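Local coordinates for S-adenosylmethionine decarboxylase proenzyme (Aquifex aeolicus, PDB 2III), which probably catalyses the decarboxylation of S-adenosylmethionine to S-adenosylmethioninamine, the propylamine donor for polyamine synthesis, using a pyruvoyl group made by self-cleavage, at residues A[25-30]-A[66-71]; A[81-84]-A[89-92]. All coordinates share one frame; numbering follows the deposited sequence.

Overall arrangement
Both contacts are buried joints between the two layers of an alpha/beta sandwich, and both rest on one antiparallel sheet, in which strands 65-71 and 76-84 are neighbours. Contact 1 packs helix 24-37 against strand 65-71 across long branched side chains; contact 2 brings helix 87-101 closer to strand 76-84, through an alanine and two short beta-branched residues. Their chemistry is apolar, with one threonine in each. They differ in sequence distance: 25-30 and 66-71 are far apart in the chain, whereas 81-84 and 89-92 are separated by a short turn. The sheet's other face meets the second subunit at both contacts and carries residues predicted to be catalytic.

Contact 1 of 2, residues A[25-30]-A[66-71]; sequences EDIREL and ISIHTW
Ile27 and Ile68 meet in the interior of a two-layer alpha/beta sandwich without any ring between them, because the flat groups of strand 66-71 belong to the other face of the sheet. There the ring of His69, the predicted proton acceptor in processing, lies against His65 of the second subunit, their planes about 20° apart, and makes an edge-to-face contact with Tyr82 of that subunit. At the rim of the His69 ring, ND1 is hydrogen-bonded to Thr56 and NE2 to His65 of the second subunit. The indole of Trp71 rests on Leu76 and Thr78 and packs on Cys84 of the second subunit.

On the inner side, helix 25-30 runs roughly antiparallel to the strand, at 154°, with the axes 10.3 Å apart, a spacing that suits long branched aliphatic residues. Ile27 and Ile68 reach tip to tip, and their CG2 methyls are only 3.3 Å apart, tighter than normal van der Waals contact. With CG1 of Ile68 anti to the backbone N (chi1 -177°) and the chain extended beyond it, CD1 reaches CD1 of Ile27 at 3.7 Å. The same methyl meets CD2 of Leu30 at 3.8 Å, the two side chains crossing at about a right angle. A serine in place of Ile68 would probably open a gap beneath the helix, taking from Ile27 and Leu30 the methyls they meet on this strand residue.

The helix also supplies Asp26, which binds magnesium with Asp19 and Asp22. Thr70 suits its place by being two-sided: OG1 is hydrogen-bonded to the carbonyl of Ile21 and the backbone N of Ala55, while its methyl CG2 lies 3.7 Å from Ile27 CD1.

Contact 2 of 2, residues A[81-84]-A[89-92]; sequences VYTC and KAYR
Thr83 and Ala90 stand opposite each other where strand 76-84 turns into helix 87-101, the opening half of a beta-alpha-beta crossover in the two-layer sandwich; the crossover continues to strand 105-116, parallel to the first, with strand 3-14 between them. Traced outward, the Thr83 side chain fits itself round one methyl. Its CB lies 4.3 Å from Ala90 CB. From there the hydroxyl branch brings OG1 to 3.4 Å from the same methyl, and OG1 also makes a weak hydrogen bond to the carbonyl of Asp86 in the turn. The other branch, CG2, sits 4.0 Å from Ala90 CA, adding an apolar surface against the helix backbone.

Alanine suits this position because the CA atoms of Thr83 and Ala90 approach to 5.8 Å, too close for a long side chain to be interposed. On the far face of the strand, Tyr82 stacks on His8 and touches Ser64, the predicted pyruvoyl precursor, which Cys84, the predicted proton donor, also touches. Val81 completes the joint on the helix side: with CG1 anti to the backbone N (chi1 175°), this methyl comes 3.9 Å from Ala90 CB and 3.4 Å from Ala90 O.

Contact 1 of 2, residues A[25-30]-A[66-71]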
loop_
_atom_site.group_PDB
_atom_site.type_symbol
_atom_site.label_atom_id
_atom_site.label_comp_id
_atom_site.label_asym_id
_atom_site.label_seq_id
_atom_site.Cartn_x
_atom_site.Cartn_y
_atom_site.Cartn_z
ATOM N N GLU A 25 14.636 12.096 -5.424
ATOM C CA GLU A 25 15.382 11.655 -6.600
ATOM C C GLU A 25 15.727 10.176 -6.489
ATOM O O GLU A 25 15.585 9.427 -7.455
ATOM C CB GLU A 25 16.685 12.453 -6.744
ATOM C CG GLU A 25 16.493 13.943 -6.942
ATOM C CD GLU A 25 15.642 14.565 -5.850
ATOM O OE1 GLU A 25 15.955 14.359 -4.657
ATOM O OE2 GLU A 25 14.661 15.262 -6.188
ATOM N N ASP A 26 16.191 9.770 -5.307
ATOM C CA ASP A 26 16.572 8.380 -5.064
ATOM C C ASP A 26 15.370 7.427 -5.217
ATOM O O ASP A 26 15.445 6.427 -5.931
ATOM C CB ASP A 26 17.155 8.220 -3.649
ATOM C CG ASP A 26 18.223 9.255 -3.316
ATOM O OD1 ASP A 26 19.294 9.250 -3.958
ATOM O OD2 ASP A 26 17.985 10.071 -2.396
ATOM N N ILE A 27 14.270 7.740 -4.536
ATOM C CA ILE A 27 13.072 6.901 -4.579
ATOM C C ILE A 27 12.521 6.795 -5.994
ATOM O O ILE A 27 12.155 5.704 -6.447
ATOM C CB ILE A 27 11.969 7.450 -3.633
ATOM C CG1 ILE A 27 12.471 7.416 -2.193
ATOM C CG2 ILE A 27 10.699 6.635 -3.762
ATOM C CD1 ILE A 27 13.002 6.076 -1.772
ATOM N N ARG A 28 12.479 7.933 -6.685
ATOM C CA ARG A 28 11.988 8.000 -8.053
ATOM C C ARG A 28 12.808 7.107 -8.960
ATOM O O ARG A 28 12.253 6.295 -9.696
ATOM C CB ARG A 28 12.030 9.446 -8.553
ATOM C CG ARG A 28 11.825 9.631 -10.053
ATOM C CD ARG A 28 11.365 11.058 -10.343
ATOM N NE ARG A 28 9.906 11.142 -10.362
ATOM C CZ ARG A 28 9.206 12.227 -10.051
ATOM N NH1 ARG A 28 9.828 13.339 -9.680
ATOM N NH2 ARG A 28 7.881 12.201 -10.125
ATOM N N GLU A 29 14.128 7.239 -8.908
ATOM C CA GLU A 29 14.974 6.400 -9.748
ATOM C C GLU A 29 14.729 4.939 -9.418
ATOM O O GLU A 29 14.571 4.107 -10.309
ATOM C CB GLU A 29 16.450 6.716 -9.529
ATOM C CG GLU A 29 17.016 7.722 -10.503
ATOM C CD GLU A 29 18.532 7.721 -10.504
ATOM O OE1 GLU A 29 19.123 6.646 -10.750
ATOM O OE2 GLU A 29 19.131 8.791 -10.260
ATOM N N LEU A 30 14.698 4.648 -8.123
ATOM C CA LEU A 30 14.482 3.301 -7.618
ATOM C C LEU A 30 13.195 2.662 -8.145
ATOM O O LEU A 30 13.227 1.582 -8.738
ATOM C CB LEU A 30 14.442 3.332 -6.088
ATOM C CG LEU A 30 14.244 2.002 -5.359
ATOM C CD1 LEU A 30 15.529 1.193 -5.449
ATOM C CD2 LEU A 30 13.880 2.257 -3.902
ATOM N N ILE A 66 2.735 0.088 -5.942
ATOM C CA ILE A 66 4.054 -0.111 -5.363
ATOM C C ILE A 66 4.250 1.123 -4.498
ATOM O O ILE A 66 4.016 2.242 -4.948
ATOM C CB ILE A 66 5.169 -0.101 -6.414
ATOM C CG1 ILE A 66 5.016 -1.291 -7.361
ATOM C CG2 ILE A 66 6.525 -0.116 -5.711
ATOM C CD1 ILE A 66 6.148 -1.415 -8.379
ATOM N N SER A 67 4.672 0.935 -3.259
ATOM C CA SER A 67 4.880 2.087 -2.391
ATOM C C SER A 67 6.151 1.927 -1.580
ATOM O O SER A 67 6.627 0.809 -1.368
ATOM C CB SER A 67 3.695 2.256 -1.436
ATOM O OG SER A 67 3.567 1.117 -0.602
ATOM N N ILE A 68 6.703 3.054 -1.143
ATOM C CA ILE A 68 7.896 3.059 -0.311
ATOM C C ILE A 68 7.922 4.308 0.561
ATOM O O ILE A 68 7.671 5.419 0.098
ATOM C CB ILE A 68 9.198 3.010 -1.136
ATOM C CG1 ILE A 68 10.395 2.955 -0.180
ATOM C CG2 ILE A 68 9.283 4.212 -2.045
ATOM C CD1 ILE A 68 11.739 2.706 -0.848
ATOM N N HIS A 69 8.210 4.097 1.838
ATOM C CA HIS A 69 8.293 5.167 2.820
ATOM C C HIS A 69 9.682 4.977 3.429
ATOM O O HIS A 69 10.102 3.840 3.676
ATOM C CB HIS A 69 7.183 4.983 3.860
ATOM C CG HIS A 69 5.799 4.971 3.272
ATOM N ND1 HIS A 69 5.205 6.095 2.737
ATOM C CD2 HIS A 69 4.895 3.970 3.139
ATOM C CE1 HIS A 69 3.994 5.788 2.302
ATOM N NE2 HIS A 69 3.781 4.505 2.535
ATOM N N THR A 70 10.410 6.065 3.657
ATOM C CA THR A 70 11.762 5.924 4.190
ATOM C C THR A 70 12.129 6.802 5.378
ATOM O O THR A 70 11.543 7.860 5.599
ATOM C CB THR A 70 12.812 6.162 3.090
ATOM O OG1 THR A 70 12.912 7.566 2.820
ATOM C CG2 THR A 70 12.409 5.442 1.812
ATOM N N TRP A 71 13.126 6.334 6.125
ATOM C CA TRP A 71 13.635 7.007 7.312
ATOM C C TRP A 71 15.145 6.862 7.287
ATOM O O TRP A 71 15.694 5.884 7.799
ATOM C CB TRP A 71 13.098 6.343 8.583
ATOM C CG TRP A 71 11.634 6.551 8.817
ATOM C CD1 TRP A 71 11.061 7.498 9.611
ATOM C CD2 TRP A 71 10.556 5.790 8.248
ATOM N NE1 TRP A 71 9.690 7.376 9.576
ATOM C CE2 TRP A 71 9.354 6.339 8.748
ATOM C CE3 TRP A 71 10.491 4.700 7.367
ATOM C CZ2 TRP A 71 8.092 5.833 8.395
ATOM C CZ3 TRP A 71 9.237 4.195 7.017
ATOM C CH2 TRP A 71 8.053 4.766 7.533
#

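Contact 2 of 2, residues A[81-84]-A[89-92]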
loop_
_atom_site.group_PDB
_atom_site.type_symbol
_atom_site.label_atom_id
_atom_site.label_comp_id
_atom_site.label_asym_id
_atom_site.label_seq_id
_atom_site.Cartn_x
_atom_site.Cartn_y
_atom_site.Cartn_z
ATOM N N VAL A 81 4.797 -4.117 -2.772
ATOM C CA VAL A 81 4.664 -4.414 -4.191
ATOM C C VAL A 81 3.420 -5.272 -4.314
ATOM O O VAL A 81 3.423 -6.444 -3.962
ATOM C CB VAL A 81 5.879 -5.161 -4.767
ATOM C CG1 VAL A 81 5.607 -5.546 -6.226
ATOM C CG2 VAL A 81 7.103 -4.261 -4.710
ATOM N N TYR A 82 2.353 -4.657 -4.811
ATOM C CA TYR A 82 1.051 -5.295 -4.971
ATOM C C TYR A 82 0.627 -5.249 -6.446
ATOM O O TYR A 82 0.327 -4.178 -6.965
ATOM C CB TYR A 82 0.046 -4.531 -4.095
ATOM C CG TYR A 82 -1.377 -5.046 -4.050
ATOM C CD1 TYR A 82 -2.326 -4.406 -3.254
ATOM C CD2 TYR A 82 -1.783 -6.164 -4.790
ATOM C CE1 TYR A 82 -3.644 -4.858 -3.190
ATOM C CE2 TYR A 82 -3.107 -6.627 -4.735
ATOM C CZ TYR A 82 -4.031 -5.967 -3.932
ATOM O OH TYR A 82 -5.346 -6.386 -3.883
ATOM N N THR A 83 0.622 -6.408 -7.112
ATOM C CA THR A 83 0.218 -6.501 -8.522
ATOM C C THR A 83 -0.950 -7.476 -8.680
ATOM O O THR A 83 -1.190 -8.321 -7.813
ATOM C CB THR A 83 1.361 -7.017 -9.415
ATOM O OG1 THR A 83 1.658 -8.374 -9.066
ATOM C CG2 THR A 83 2.608 -6.179 -9.227
ATOM N N CYS A 84 -1.664 -7.369 -9.795
ATOM C CA CYS A 84 -2.805 -8.244 -10.066
ATOM C C CYS A 84 -2.571 -9.090 -11.312
ATOM O O CYS A 84 -2.257 -8.560 -12.375
ATOM C CB CYS A 84 -4.075 -7.411 -10.261
ATOM S SG CYS A 84 -4.466 -6.321 -8.882
ATOM N N LYS A 89 5.899 -10.725 -11.650
ATOM C CA LYS A 89 6.244 -9.318 -11.790
ATOM C C LYS A 89 6.384 -8.691 -10.401
ATOM O O LYS A 89 7.281 -7.879 -10.166
ATOM C CB LYS A 89 5.182 -8.568 -12.605
ATOM C CG LYS A 89 5.142 -9.029 -14.064
ATOM C CD LYS A 89 4.406 -8.064 -14.976
ATOM C CE LYS A 89 4.612 -8.460 -16.444
ATOM N NZ LYS A 89 4.122 -7.408 -17.383
ATOM N N ALA A 90 5.504 -9.067 -9.477
ATOM C CA ALA A 90 5.598 -8.538 -8.119
ATOM C C ALA A 90 6.946 -8.956 -7.536
ATOM O O ALA A 90 7.661 -8.149 -6.941
ATOM C CB ALA A 90 4.463 -9.080 -7.256
ATOM N N TYR A 91 7.297 -10.223 -7.718
ATOM C CA TYR A 91 8.554 -10.720 -7.184
ATOM C C TYR A 91 9.757 -10.028 -7.811
ATOM O O TYR A 91 10.696 -9.653 -7.113
ATOM C CB TYR A 91 8.663 -12.230 -7.367
ATOM C CG TYR A 91 7.771 -13.020 -6.435
ATOM C CD1 TYR A 91 6.517 -13.463 -6.846
ATOM C CD2 TYR A 91 8.188 -13.330 -5.141
ATOM C CE1 TYR A 91 5.705 -14.204 -5.996
ATOM C CE2 TYR A 91 7.378 -14.062 -4.283
ATOM C CZ TYR A 91 6.140 -14.499 -4.716
ATOM O OH TYR A 91 5.346 -15.248 -3.870
ATOM N N ARG A 92 9.731 -9.842 -9.124
ATOM C CA ARG A 92 10.835 -9.171 -9.812
ATOM C C ARG A 92 10.988 -7.731 -9.307
ATOM O O ARG A 92 12.098 -7.268 -9.051
ATOM C CB ARG A 92 10.583 -9.174 -11.324
ATOM C CG ARG A 92 10.634 -10.563 -11.952
ATOM C CD ARG A 92 10.382 -10.507 -13.447
ATOM N NE ARG A 92 11.396 -9.729 -14.159
ATOM C CZ ARG A 92 12.690 -10.040 -14.207
ATOM N NH1 ARG A 92 13.536 -9.271 -14.881
ATOM N NH2 ARG A 92 13.141 -11.117 -13.578
#